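Long-range contacts in putative immunoglobulin-blocking virulence protein (Mycoplasma mycoides subsp. capri, PDB 7ADK), which probably blocks host antibodies by binding immunoglobulin, and so probably contributes to virulence: residues F398-R403 against S415-D420; K472-L477 against A493-N498; K513-N518 against T547-N552. All blocks are in the same frame, centred on the assembly; numbering follows the deposited sequence.

Interaction 1 (F398-R403 against S415-D420)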
ATOM      1  N   PHE A 398     -36.437  -4.607   2.038  1.00 80.13           N
ATOM      2  CA  PHE A 398     -37.221  -4.222   3.212  1.00 80.13           C
ATOM      3  C   PHE A 398     -37.278  -5.390   4.201  1.00 80.13           C
ATOM      4  O   PHE A 398     -37.616  -6.512   3.830  1.00 80.13           O
ATOM      5  CB  PHE A 398     -38.631  -3.780   2.813  1.00 80.13           C
ATOM      6  CG  PHE A 398     -38.731  -2.508   1.997  1.00 80.13           C
ATOM      7  CD1 PHE A 398     -38.430  -2.519   0.628  1.00 80.13           C
ATOM      8  CD2 PHE A 398     -39.162  -1.313   2.600  1.00 80.13           C
ATOM      9  CE1 PHE A 398     -38.559  -1.343  -0.130  1.00 80.13           C
ATOM     10  CE2 PHE A 398     -39.311  -0.147   1.838  1.00 80.13           C
ATOM     11  CZ  PHE A 398     -39.012  -0.164   0.469  1.00 80.13           C
ATOM     12  N   SER A 399     -36.996  -5.141   5.474  1.00 76.71           N
ATOM     13  CA  SER A 399     -37.104  -6.134   6.541  1.00 76.71           C
ATOM     14  C   SER A 399     -37.852  -5.571   7.739  1.00 76.71           C
ATOM     15  O   SER A 399     -37.809  -4.385   8.017  1.00 76.71           O
ATOM     16  CB  SER A 399     -35.744  -6.716   6.909  1.00 76.71           C
ATOM     17  OG  SER A 399     -34.838  -5.797   7.369  1.00 76.71           O
ATOM     18  N   LYS A 400     -38.566  -6.431   8.450  1.00 75.61           N
ATOM     19  CA  LYS A 400     -39.346  -6.121   9.649  1.00 75.61           C
ATOM     20  C   LYS A 400     -38.576  -6.626  10.865  1.00 75.61           C
ATOM     21  O   LYS A 400     -38.169  -7.778  10.884  1.00 75.61           O
ATOM     22  CB  LYS A 400     -40.720  -6.798   9.509  1.00 75.61           C
ATOM     23  CG  LYS A 400     -41.741  -6.439  10.600  1.00 75.61           C
ATOM     24  CD  LYS A 400     -42.383  -5.050  10.477  1.00 75.61           C
ATOM     25  CE  LYS A 400     -43.215  -4.861   9.201  1.00 75.61           C
ATOM     26  NZ  LYS A 400     -44.391  -5.744   9.139  1.00 75.61           N
ATOM     27  N   LEU A 401     -38.384  -5.794  11.876  1.00 71.10           N
ATOM     28  CA  LEU A 401     -37.939  -6.203  13.206  1.00 71.10           C
ATOM     29  C   LEU A 401     -39.137  -6.198  14.157  1.00 71.10           C
ATOM     30  O   LEU A 401     -39.888  -5.231  14.155  1.00 71.10           O
ATOM     31  CB  LEU A 401     -36.859  -5.241  13.719  1.00 71.10           C
ATOM     32  CG  LEU A 401     -35.425  -5.713  13.470  1.00 71.10           C
ATOM     33  CD1 LEU A 401     -35.033  -5.718  12.003  1.00 71.10           C
ATOM     34  CD2 LEU A 401     -34.461  -4.802  14.198  1.00 71.10           C
ATOM     35  N   GLU A 402     -39.292  -7.213  15.009  1.00 75.75           N
ATOM     36  CA  GLU A 402     -40.229  -7.226  16.144  1.00 75.75           C
ATOM     37  C   GLU A 402     -39.568  -7.735  17.438  1.00 75.75           C
ATOM     38  O   GLU A 402     -38.731  -8.636  17.413  1.00 75.75           O
ATOM     39  CB  GLU A 402     -41.518  -7.982  15.789  1.00 75.75           C
ATOM     40  CG  GLU A 402     -41.320  -9.444  15.383  1.00 75.75           C
ATOM     41  CD  GLU A 402     -42.624 -10.192  15.073  1.00 75.75           C
ATOM     42  OE1 GLU A 402     -42.646 -11.442  15.160  1.00 75.75           O
ATOM     43  OE2 GLU A 402     -43.645  -9.563  14.718  1.00 75.75           O
ATOM     44  N   ARG A 403     -39.908  -7.129  18.581  1.00 75.58           N
ATOM     45  CA  ARG A 403     -39.387  -7.498  19.908  1.00 75.58           C
ATOM     46  C   ARG A 403     -40.020  -8.828  20.352  1.00 75.58           C
ATOM     47  O   ARG A 403     -41.239  -8.968  20.310  1.00 75.58           O
ATOM     48  CB  ARG A 403     -39.632  -6.346  20.903  1.00 75.58           C
ATOM     49  CG  ARG A 403     -38.722  -6.408  22.131  1.00 75.58           C
ATOM     50  CD  ARG A 403     -39.075  -5.424  23.256  1.00 75.58           C
ATOM     51  NE  ARG A 403     -38.531  -4.069  23.064  1.00 75.58           N
ATOM     52  CZ  ARG A 403     -39.184  -2.954  22.810  1.00 75.58           C
ATOM     53  NH1 ARG A 403     -38.587  -1.815  22.710  1.00 75.58           N
ATOM     54  NH2 ARG A 403     -40.460  -2.908  22.642  1.00 75.58           N
ATOM     55  N   SER A 415     -42.324  -2.897  17.011  1.00 78.40           N
ATOM     56  CA  SER A 415     -41.937  -3.384  15.687  1.00 78.40           C
ATOM     57  C   SER A 415     -41.575  -2.231  14.751  1.00 78.40           C
ATOM     58  O   SER A 415     -42.142  -1.145  14.854  1.00 78.40           O
ATOM     59  CB  SER A 415     -43.052  -4.233  15.080  1.00 78.40           C
ATOM     60  OG  SER A 415     -44.229  -3.487  14.894  1.00 78.40           O
ATOM     61  N   GLY A 416     -40.654  -2.460  13.818  1.00 74.37           N
ATOM     62  CA  GLY A 416     -40.175  -1.438  12.899  1.00 74.37           C
ATOM     63  C   GLY A 416     -39.815  -1.985  11.531  1.00 74.37           C
ATOM     64  O   GLY A 416     -39.189  -3.036  11.412  1.00 74.37           O
ATOM     65  N   LEU A 417     -40.225  -1.264  10.496  1.00 73.09           N
ATOM     66  CA  LEU A 417     -39.822  -1.490   9.116  1.00 73.09           C
ATOM     67  C   LEU A 417     -38.447  -0.864   8.868  1.00 73.09           C
ATOM     68  O   LEU A 417     -38.189   0.275   9.245  1.00 73.09           O
ATOM     69  CB  LEU A 417     -40.918  -0.928   8.206  1.00 73.09           C
ATOM     70  CG  LEU A 417     -40.782  -1.225   6.713  1.00 73.09           C
ATOM     71  CD1 LEU A 417     -40.772  -2.711   6.406  1.00 73.09           C
ATOM     72  CD2 LEU A 417     -41.965  -0.606   5.996  1.00 73.09           C
ATOM     73  N   VAL A 418     -37.555  -1.605   8.228  1.00 70.84           N
ATOM     74  CA  VAL A 418     -36.166  -1.239   7.962  1.00 70.84           C
ATOM     75  C   VAL A 418     -35.910  -1.302   6.463  1.00 70.84           C
ATOM     76  O   VAL A 418     -36.247  -2.298   5.832  1.00 70.84           O
ATOM     77  CB  VAL A 418     -35.209  -2.157   8.748  1.00 70.84           C
ATOM     78  CG1 VAL A 418     -33.737  -1.833   8.484  1.00 70.84           C
ATOM     79  CG2 VAL A 418     -35.500  -2.078  10.249  1.00 70.84           C
ATOM     80  N   LEU A 419     -35.332  -0.248   5.887  1.00 72.07           N
ATOM     81  CA  LEU A 419     -34.958  -0.162   4.481  1.00 72.07           C
ATOM     82  C   LEU A 419     -33.437  -0.299   4.338  1.00 72.07           C
ATOM     83  O   LEU A 419     -32.685   0.493   4.901  1.00 72.07           O
ATOM     84  CB  LEU A 419     -35.521   1.153   3.923  1.00 72.07           C
ATOM     85  CG  LEU A 419     -35.141   1.504   2.480  1.00 72.07           C
ATOM     86  CD1 LEU A 419     -35.376   0.357   1.508  1.00 72.07           C
ATOM     87  CD2 LEU A 419     -35.962   2.675   2.003  1.00 72.07           C
ATOM     88  N   ASP A 420     -33.012  -1.294   3.562  1.00 75.59           N
ATOM     89  CA  ASP A 420     -31.636  -1.674   3.225  1.00 75.59           C
ATOM     90  C   ASP A 420     -31.366  -1.277   1.764  1.00 75.59           C
ATOM     91  O   ASP A 420     -32.024  -1.759   0.841  1.00 75.59           O
ATOM     92  CB  ASP A 420     -31.501  -3.181   3.542  1.00 75.59           C
ATOM     93  CG  ASP A 420     -30.369  -4.004   2.895  1.00 75.59           C
ATOM     94  OD1 ASP A 420     -29.476  -3.454   2.219  1.00 75.59           O
ATOM     95  OD2 ASP A 420     -30.354  -5.240   3.101  1.00 75.59           O
TER
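The Phe398 ring is met over one face by a methyl of Leu419. CD1 of Leu419 stands 3.9 Å from the centroid of the Phe398 ring and 14° off its normal, which qualifies the contact as CH-pi; the methyl is offset toward the rim. With CG anti to the backbone N (chi1 175°), Leu419 lies alongside Phe398, the two side chains pointing the same way. CD1 of Leu417 approaches the ring near its plane, at the edge, and passes 4.3 Å from Phe398 CB. Tyr384 stacks on the same aromatic ring. On the other face of the sheet, Leu401 CD1 comes within 4.1 Å of Val418 CG2, the two side chains meeting at a slant, while Ser399 OG lies 3.9 Å from Val418 CB.

The backbone between these faces is paired by four hydrogen bonds in two reciprocal sets. Ser399 N donates to Val418 O at 3.0 Å, with Val418 N returning a bond to Ser399 O; Leu401 N and Gly416 N exchange equivalent bonds with Gly416 O and Leu401 O. Outward from there, the bent chain of Lys400 brings CD to 3.9 Å from Gly416 O, and Glu402 CB meets Ser415 CB at 4.1 Å while the Glu402 carboxylate leads away. Arg403 forms a salt bridge with Asp355 and Asp420 with Arg397. The 161° angle between strand directions and the alternation of hydrogen-bonded and non-hydrogen-bonded pairs establish an antiparallel ladder. Because the 11 residues linking them hold no helix or strand, strands 396-403 and 415-422 form a beta hairpin, flanked in a mixed sheet by strand 375-379 (antiparallel to 396-403) and strand 448-454 (parallel to 415-422).

Interaction 2 (K472-L477 against A493-N498)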
ATOM      1  N   LYS A 472     -37.269  14.675   7.767  1.00 79.92           N
ATOM      2  CA  LYS A 472     -36.726  15.649   8.738  1.00 79.92           C
ATOM      3  C   LYS A 472     -36.593  15.084  10.163  1.00 79.92           C
ATOM      4  O   LYS A 472     -35.909  15.652  11.011  1.00 79.92           O
ATOM      5  CB  LYS A 472     -37.592  16.920   8.682  1.00 79.92           C
ATOM      6  CG  LYS A 472     -36.902  18.117   9.346  1.00 79.92           C
ATOM      7  CD  LYS A 472     -37.568  19.480   9.129  1.00 79.92           C
ATOM      8  CE  LYS A 472     -38.956  19.580   9.759  1.00 79.92           C
ATOM      9  NZ  LYS A 472     -39.323  20.941  10.109  1.00 79.92           N
ATOM     10  N   ASP A 473     -37.265  13.970  10.413  1.00 80.06           N
ATOM     11  CA  ASP A 473     -37.407  13.267  11.681  1.00 80.06           C
ATOM     12  C   ASP A 473     -37.257  11.748  11.473  1.00 80.06           C
ATOM     13  O   ASP A 473     -38.122  11.094  10.903  1.00 80.06           O
ATOM     14  CB  ASP A 473     -38.755  13.641  12.311  1.00 80.06           C
ATOM     15  CG  ASP A 473     -39.967  13.787  11.373  1.00 80.06           C
ATOM     16  OD1 ASP A 473     -40.967  14.352  11.805  1.00 80.06           O
ATOM     17  OD2 ASP A 473     -39.965  13.363  10.203  1.00 80.06           O
ATOM     18  N   ILE A 474     -36.143  11.172  11.910  1.00 76.35           N
ATOM     19  CA  ILE A 474     -35.720   9.787  11.633  1.00 76.35           C
ATOM     20  C   ILE A 474     -35.399   9.050  12.934  1.00 76.35           C
ATOM     21  O   ILE A 474     -34.640   9.550  13.752  1.00 76.35           O
ATOM     22  CB  ILE A 474     -34.478   9.757  10.714  1.00 76.35           C
ATOM     23  CG1 ILE A 474     -34.692  10.543   9.415  1.00 76.35           C
ATOM     24  CG2 ILE A 474     -34.045   8.329  10.414  1.00 76.35           C
ATOM     25  CD1 ILE A 474     -33.458  10.600   8.527  1.00 76.35           C
ATOM     26  N   GLN A 475     -35.893   7.827  13.103  1.00 73.93           N
ATOM     27  CA  GLN A 475     -35.548   6.983  14.250  1.00 73.93           C
ATOM     28  C   GLN A 475     -34.063   6.563  14.232  1.00 73.93           C
ATOM     29  O   GLN A 475     -33.310   6.942  15.124  1.00 73.93           O
ATOM     30  CB  GLN A 475     -36.498   5.785  14.323  1.00 73.93           C
ATOM     31  CG  GLN A 475     -37.894   6.088  14.869  1.00 73.93           C
ATOM     32  CD  GLN A 475     -37.961   6.300  16.376  1.00 73.93           C
ATOM     33  OE1 GLN A 475     -36.981   6.272  17.104  1.00 73.93           O
ATOM     34  NE2 GLN A 475     -39.143   6.479  16.903  1.00 73.93           N
ATOM     35  N   GLN A 476     -33.621   5.841  13.198  1.00 66.37           N
ATOM     36  CA  GLN A 476     -32.251   5.353  13.023  1.00 66.37           C
ATOM     37  C   GLN A 476     -31.714   5.605  11.614  1.00 66.37           C
ATOM     38  O   GLN A 476     -32.438   5.476  10.628  1.00 66.37           O
ATOM     39  CB  GLN A 476     -32.206   3.871  13.413  1.00 66.37           C
ATOM     40  CG  GLN A 476     -31.041   3.047  12.881  1.00 66.37           C
ATOM     41  CD  GLN A 476     -30.911   1.701  13.584  1.00 66.37           C
ATOM     42  OE1 GLN A 476     -30.647   1.597  14.764  1.00 66.37           O
ATOM     43  NE2 GLN A 476     -31.115   0.613  12.902  1.00 66.37           N
ATOM     44  N   LEU A 477     -30.422   5.916  11.520  1.00 62.57           N
ATOM     45  CA  LEU A 477     -29.660   5.938  10.280  1.00 62.57           C
ATOM     46  C   LEU A 477     -28.363   5.154  10.475  1.00 62.57           C
ATOM     47  O   LEU A 477     -27.538   5.562  11.285  1.00 62.57           O
ATOM     48  CB  LEU A 477     -29.419   7.405   9.884  1.00 62.57           C
ATOM     49  CG  LEU A 477     -28.702   7.594   8.542  1.00 62.57           C
ATOM     50  CD1 LEU A 477     -29.556   7.139   7.366  1.00 62.57           C
ATOM     51  CD2 LEU A 477     -28.362   9.055   8.347  1.00 62.57           C
ATOM     52  N   ALA A 493     -27.196  18.430   8.931  1.00 80.89           N
ATOM     53  CA  ALA A 493     -27.469  19.319  10.067  1.00 80.89           C
ATOM     54  C   ALA A 493     -28.877  19.943  10.130  1.00 80.89           C
ATOM     55  O   ALA A 493     -29.403  20.117  11.226  1.00 80.89           O
ATOM     56  CB  ALA A 493     -26.436  20.447  10.055  1.00 80.89           C
ATOM     57  N   LEU A 494     -29.439  20.392   9.000  1.00 77.59           N
ATOM     58  CA  LEU A 494     -30.611  21.289   8.952  1.00 77.59           C
ATOM     59  C   LEU A 494     -31.936  20.508   9.125  1.00 77.59           C
ATOM     60  O   LEU A 494     -32.926  20.732   8.424  1.00 77.59           O
ATOM     61  CB  LEU A 494     -30.548  22.178   7.682  1.00 77.59           C
ATOM     62  CG  LEU A 494     -29.770  23.493   7.836  1.00 77.59           C
ATOM     63  CD1 LEU A 494     -28.307  23.318   8.174  1.00 77.59           C
ATOM     64  CD2 LEU A 494     -29.845  24.312   6.559  1.00 77.59           C
ATOM     65  N   GLU A 495     -31.936  19.546  10.041  1.00 75.29           N
ATOM     66  CA  GLU A 495     -33.026  18.612  10.311  1.00 75.29           C
ATOM     67  C   GLU A 495     -33.663  18.857  11.696  1.00 75.29           C
ATOM     68  O   GLU A 495     -33.185  19.689  12.470  1.00 75.29           O
ATOM     69  CB  GLU A 495     -32.497  17.183  10.101  1.00 75.29           C
ATOM     70  CG  GLU A 495     -32.010  16.989   8.660  1.00 75.29           C
ATOM     71  CD  GLU A 495     -31.980  15.540   8.178  1.00 75.29           C
ATOM     72  OE1 GLU A 495     -31.653  14.630   8.970  1.00 75.29           O
ATOM     73  OE2 GLU A 495     -32.265  15.304   6.989  1.00 75.29           O
ATOM     74  N   ASN A 496     -34.744  18.149  12.046  1.00 82.96           N
ATOM     75  CA  ASN A 496     -35.272  18.156  13.413  1.00 82.96           C
ATOM     76  C   ASN A 496     -34.622  17.076  14.282  1.00 82.96           C
ATOM     77  O   ASN A 496     -34.282  17.381  15.420  1.00 82.96           O
ATOM     78  CB  ASN A 496     -36.804  18.038  13.442  1.00 82.96           C
ATOM     79  CG  ASN A 496     -37.493  19.377  13.250  1.00 82.96           C
ATOM     80  OD1 ASN A 496     -37.317  20.064  12.264  1.00 82.96           O
ATOM     81  ND2 ASN A 496     -38.296  19.801  14.184  1.00 82.96           N
ATOM     82  N   LYS A 497     -34.484  15.823  13.812  1.00 77.48           N
ATOM     83  CA  LYS A 497     -34.102  14.731  14.727  1.00 77.48           C
ATOM     84  C   LYS A 497     -33.539  13.458  14.087  1.00 77.48           C
ATOM     85  O   LYS A 497     -34.165  12.864  13.215  1.00 77.48           O
ATOM     86  CB  LYS A 497     -35.337  14.404  15.603  1.00 77.48           C
ATOM     87  CG  LYS A 497     -35.010  13.804  16.979  1.00 77.48           C
ATOM     88  CD  LYS A 497     -35.984  14.248  18.083  1.00 77.48           C
ATOM     89  CE  LYS A 497     -37.471  14.104  17.763  1.00 77.48           C
ATOM     90  NZ  LYS A 497     -38.333  14.659  18.828  1.00 77.48           N
ATOM     91  N   ASN A 498     -32.430  12.966  14.641  1.00 72.46           N
ATOM     92  CA  ASN A 498     -32.095  11.537  14.707  1.00 72.46           C
ATOM     93  C   ASN A 498     -32.409  11.076  16.130  1.00 72.46           C
ATOM     94  O   ASN A 498     -31.738  11.515  17.070  1.00 72.46           O
ATOM     95  CB  ASN A 498     -30.635  11.229  14.368  1.00 72.46           C
ATOM     96  CG  ASN A 498     -30.322  11.151  12.898  1.00 72.46           C
ATOM     97  OD1 ASN A 498     -30.443  12.088  12.132  1.00 72.46           O
ATOM     98  ND2 ASN A 498     -29.902   9.999  12.460  1.00 72.46           N
TER
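Lys472 reaches Asn496 with CG anti to its backbone N (chi1 -164°), and a bend at chi3 (65°) turns CE toward the amide. Asn496 answers with CG beside its own backbone N (chi1 -84°), and the two side chains cross at a slant, the CD-CE part of the lysine passing Asn496 OD1. In the backbone of the same two residues, the carbonyl of Lys472 accepts a bond in its plane from Asn496 N at 2.9 Å, and a second from Lys497 N at 3.1 Å. Two residues on, Ile474 N donates to Lys497 O at 2.9 Å, and Asp473 pairs in parallel with Lys497, Ile474 with Asn498. Towards the C-terminal ends of the segments, Asn498 ND2 lies 3.7 Å from Leu477 CB and gives its hydrogen bond to Glu501 O, while Tyr449 of the next strand touches both Ile474 and Leu477. The bonds from Lys497 N to Lys472 O and from Ile474 N to Lys497 O straddle Asp473 and set its register with Lys497; Asn496 N adds a second donor to the Lys472 carbonyl, and the backbone thus carries the defined polar bonds of this contact.

Interaction 3 (K513-N518 against T547-N552)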
ATOM      1  N   LYS A 513      -5.998   7.572  10.167  1.00 58.08           N
ATOM      2  CA  LYS A 513      -5.967   9.016  10.521  1.00 58.08           C
ATOM      3  C   LYS A 513      -6.799   9.898   9.591  1.00 58.08           C
ATOM      4  O   LYS A 513      -7.364  10.892  10.029  1.00 58.08           O
ATOM      5  CB  LYS A 513      -4.520   9.525  10.580  1.00 58.08           C
ATOM      6  CG  LYS A 513      -3.754   8.960  11.778  1.00 58.08           C
ATOM      7  CD  LYS A 513      -2.319   9.486  11.779  1.00 58.08           C
ATOM      8  CE  LYS A 513      -1.579   8.969  13.010  1.00 58.08           C
ATOM      9  NZ  LYS A 513      -0.172   9.409  13.027  1.00 58.08           N
ATOM     10  N   ALA A 514      -6.925   9.512   8.330  1.00 57.44           N
ATOM     11  CA  ALA A 514      -7.893  10.050   7.383  1.00 57.44           C
ATOM     12  C   ALA A 514      -9.302   9.471   7.616  1.00 57.44           C
ATOM     13  O   ALA A 514      -9.847   8.813   6.750  1.00 57.44           O
ATOM     14  CB  ALA A 514      -7.374   9.796   5.962  1.00 57.44           C
ATOM     15  N   TRP A 515      -9.889   9.689   8.783  1.00 54.42           N
ATOM     16  CA  TRP A 515     -11.324   9.597   9.057  1.00 54.42           C
ATOM     17  C   TRP A 515     -11.714  10.910   9.719  1.00 54.42           C
ATOM     18  O   TRP A 515     -11.173  11.264  10.769  1.00 54.42           O
ATOM     19  CB  TRP A 515     -11.685   8.418   9.976  1.00 54.42           C
ATOM     20  CG  TRP A 515     -11.878   7.093   9.318  1.00 54.42           C
ATOM     21  CD1 TRP A 515     -11.122   5.992   9.512  1.00 54.42           C
ATOM     22  CD2 TRP A 515     -12.935   6.691   8.403  1.00 54.42           C
ATOM     23  NE1 TRP A 515     -11.580   4.965   8.720  1.00 54.42           N
ATOM     24  CE2 TRP A 515     -12.658   5.367   7.968  1.00 54.42           C
ATOM     25  CE3 TRP A 515     -14.088   7.312   7.879  1.00 54.42           C
ATOM     26  CZ2 TRP A 515     -13.404   4.753   6.963  1.00 54.42           C
ATOM     27  CZ3 TRP A 515     -14.889   6.669   6.920  1.00 54.42           C
ATOM     28  CH2 TRP A 515     -14.522   5.408   6.436  1.00 54.42           C
ATOM     29  N   SER A 516     -12.667  11.631   9.134  1.00 56.15           N
ATOM     30  CA  SER A 516     -13.108  12.927   9.649  1.00 56.15           C
ATOM     31  C   SER A 516     -14.620  12.983   9.793  1.00 56.15           C
ATOM     32  O   SER A 516     -15.341  12.312   9.063  1.00 56.15           O
ATOM     33  CB  SER A 516     -12.684  14.048   8.717  1.00 56.15           C
ATOM     34  OG  SER A 516     -11.350  13.983   8.301  1.00 56.15           O
ATOM     35  N   TYR A 517     -15.110  13.852  10.659  1.00 54.89           N
ATOM     36  CA  TYR A 517     -16.494  14.295  10.654  1.00 54.89           C
ATOM     37  C   TYR A 517     -16.517  15.813  10.749  1.00 54.89           C
ATOM     38  O   TYR A 517     -15.611  16.434  11.310  1.00 54.89           O
ATOM     39  CB  TYR A 517     -17.298  13.605  11.764  1.00 54.89           C
ATOM     40  CG  TYR A 517     -16.929  13.963  13.192  1.00 54.89           C
ATOM     41  CD1 TYR A 517     -15.815  13.363  13.788  1.00 54.89           C
ATOM     42  CD2 TYR A 517     -17.707  14.865  13.937  1.00 54.89           C
ATOM     43  CE1 TYR A 517     -15.477  13.640  15.122  1.00 54.89           C
ATOM     44  CE2 TYR A 517     -17.364  15.161  15.268  1.00 54.89           C
ATOM     45  CZ  TYR A 517     -16.259  14.532  15.872  1.00 54.89           C
ATOM     46  OH  TYR A 517     -15.977  14.743  17.176  1.00 54.89           O
ATOM     47  N   ASN A 518     -17.555  16.422  10.193  1.00 59.42           N
ATOM     48  CA  ASN A 518     -17.853  17.813  10.484  1.00 59.42           C
ATOM     49  C   ASN A 518     -18.636  17.849  11.805  1.00 59.42           C
ATOM     50  O   ASN A 518     -19.700  17.240  11.879  1.00 59.42           O
ATOM     51  CB  ASN A 518     -18.606  18.434   9.300  1.00 59.42           C
ATOM     52  CG  ASN A 518     -18.688  19.942   9.387  1.00 59.42           C
ATOM     53  OD1 ASN A 518     -18.859  20.514  10.442  1.00 59.42           O
ATOM     54  ND2 ASN A 518     -18.566  20.631   8.290  1.00 59.42           N
ATOM     55  N   THR A 547     -17.316  -2.374  12.380  1.00 54.46           N
ATOM     56  CA  THR A 547     -17.117  -1.642  13.638  1.00 54.46           C
ATOM     57  C   THR A 547     -17.499  -0.172  13.491  1.00 54.46           C
ATOM     58  O   THR A 547     -17.507   0.359  12.382  1.00 54.46           O
ATOM     59  CB  THR A 547     -15.661  -1.812  14.107  1.00 54.46           C
ATOM     60  OG1 THR A 547     -15.395  -1.125  15.300  1.00 54.46           O
ATOM     61  CG2 THR A 547     -14.644  -1.339  13.100  1.00 54.46           C
ATOM     62  N   ARG A 548     -17.792   0.519  14.592  1.00 55.17           N
ATOM     63  CA  ARG A 548     -17.891   1.982  14.592  1.00 55.17           C
ATOM     64  C   ARG A 548     -16.542   2.641  14.302  1.00 55.17           C
ATOM     65  O   ARG A 548     -15.503   2.155  14.753  1.00 55.17           O
ATOM     66  CB  ARG A 548     -18.585   2.488  15.863  1.00 55.17           C
ATOM     67  CG  ARG A 548     -17.842   2.339  17.196  1.00 55.17           C
ATOM     68  CD  ARG A 548     -16.764   3.383  17.488  1.00 55.17           C
ATOM     69  NE  ARG A 548     -16.427   3.390  18.910  1.00 55.17           N
ATOM     70  CZ  ARG A 548     -15.415   3.983  19.496  1.00 55.17           C
ATOM     71  NH1 ARG A 548     -14.577   4.722  18.851  1.00 55.17           N
ATOM     72  NH2 ARG A 548     -15.216   3.815  20.760  1.00 55.17           N
ATOM     73  N   ILE A 549     -16.550   3.755  13.575  1.00 53.92           N
ATOM     74  CA  ILE A 549     -15.329   4.504  13.244  1.00 53.92           C
ATOM     75  C   ILE A 549     -14.783   5.218  14.487  1.00 53.92           C
ATOM     76  O   ILE A 549     -15.539   5.780  15.278  1.00 53.92           O
ATOM     77  CB  ILE A 549     -15.557   5.476  12.070  1.00 53.92           C
ATOM     78  CG1 ILE A 549     -15.941   4.771  10.768  1.00 53.92           C
ATOM     79  CG2 ILE A 549     -14.328   6.322  11.771  1.00 53.92           C
ATOM     80  CD1 ILE A 549     -16.832   5.624   9.881  1.00 53.92           C
ATOM     81  N   THR A 550     -13.460   5.242  14.648  1.00 55.51           N
ATOM     82  CA  THR A 550     -12.769   6.154  15.566  1.00 55.51           C
ATOM     83  C   THR A 550     -12.384   7.416  14.808  1.00 55.51           C
ATOM     84  O   THR A 550     -11.706   7.352  13.784  1.00 55.51           O
ATOM     85  CB  THR A 550     -11.509   5.517  16.161  1.00 55.51           C
ATOM     86  OG1 THR A 550     -11.870   4.451  16.988  1.00 55.51           O
ATOM     87  CG2 THR A 550     -10.707   6.469  17.036  1.00 55.51           C
ATOM     88  N   PHE A 551     -12.793   8.570  15.324  1.00 54.58           N
ATOM     89  CA  PHE A 551     -12.470   9.861  14.747  1.00 54.58           C
ATOM     90  C   PHE A 551     -11.555  10.654  15.667  1.00 54.58           C
ATOM     91  O   PHE A 551     -11.946  11.026  16.767  1.00 54.58           O
ATOM     92  CB  PHE A 551     -13.761  10.633  14.500  1.00 54.58           C
ATOM     93  CG  PHE A 551     -14.714   9.993  13.523  1.00 54.58           C
ATOM     94  CD1 PHE A 551     -14.555  10.217  12.152  1.00 54.58           C
ATOM     95  CD2 PHE A 551     -15.780   9.211  13.983  1.00 54.58           C
ATOM     96  CE1 PHE A 551     -15.475   9.682  11.243  1.00 54.58           C
ATOM     97  CE2 PHE A 551     -16.696   8.674  13.074  1.00 54.58           C
ATOM     98  CZ  PHE A 551     -16.546   8.912  11.704  1.00 54.58           C
ATOM     99  N   ASN A 552     -10.358  10.986  15.202  1.00 52.90           N
ATOM    100  CA  ASN A 552      -9.483  11.950  15.864  1.00 52.90           C
ATOM    101  C   ASN A 552      -9.394  13.296  15.110  1.00 52.90           C
ATOM    102  O   ASN A 552      -8.647  14.169  15.529  1.00 52.90           O
ATOM    103  CB  ASN A 552      -8.121  11.282  16.137  1.00 52.90           C
ATOM    104  CG  ASN A 552      -7.579  11.614  17.514  1.00 52.90           C
ATOM    105  OD1 ASN A 552      -7.344  12.756  17.867  1.00 52.90           O
ATOM    106  ND2 ASN A 552      -7.377  10.643  18.355  1.00 52.90           N
TER
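Trp515 and Ile549 cross at about a right angle, with the isoleucine applied to one face of the indole. CG2 of Ile549 sits 3.8 Å from the centroid of the five-membered ring of Trp515 and 23° off its normal, a CH-pi contact. CD1 of Ile549 reaches further across, to 3.7 Å from Trp515 CZ3, so both methyls lie against the bicyclic system. The indole is tied down at its polar end by a bond from NE1 to the backbone oxygen of Asn509.

Phe551 is approached from two faces. Tyr517 presents its edge to one of them in an edge-to-face (T-shaped) pair, with centroids 5.3 Å apart and planes at 74°; the opposite face is covered by Ile549 CG2, offset toward the rim. With CG between the backbone N and the carbonyl carbon (chi1 67°), Tyr517 sets its ring beside Phe551. The ring atom CD1 of Tyr517 is 3.5 Å from Phe551 CB, which itself lies near the plane of the tyrosine ring.

Ile549 to Phe551 follow strand 547-548, which pairs antiparallel with strand 502-506 in the mixed sheet, and lead to strand 553-555. Trp515 precedes the weakly bonded strand 516-517, which runs beside 553-555 at one border of a separate parallel sheet, so the cluster sits where the two sheets meet. Thr506 touches both Trp515 and Ile549, and Leu504 touches Phe551, which brings the mixed sheet up to the same cluster.

No hydrogen bond joins the two segments. Trp515 CB approaches Phe551 CD1 to 4.0 Å, an apolar contact between the two aromatic residues. Phe585 meets the rings of both Tyr517 and Phe551.

Overall arrangement
All three contacts reach the same mixed sheet, in series along the chain. Interactions 1 and 2 are sheet pairings joined by backbone bonds, antiparallel in the first and parallel in the second; their centres are 18 Å apart, with strand 448-454 pairing with strands of both. Interaction 3 has no such bonds and relies on aromatic rings and aliphatic methyls; it lies nearest the middle of the chain, its centre about 10 Å from the chain's centre. Interactions 1 and 3 are largely buried, whereas interaction 2 is only partly so, with exposed polar side chains. Interaction 3 alone also involves the separate parallel sheet. None touches another protein chain.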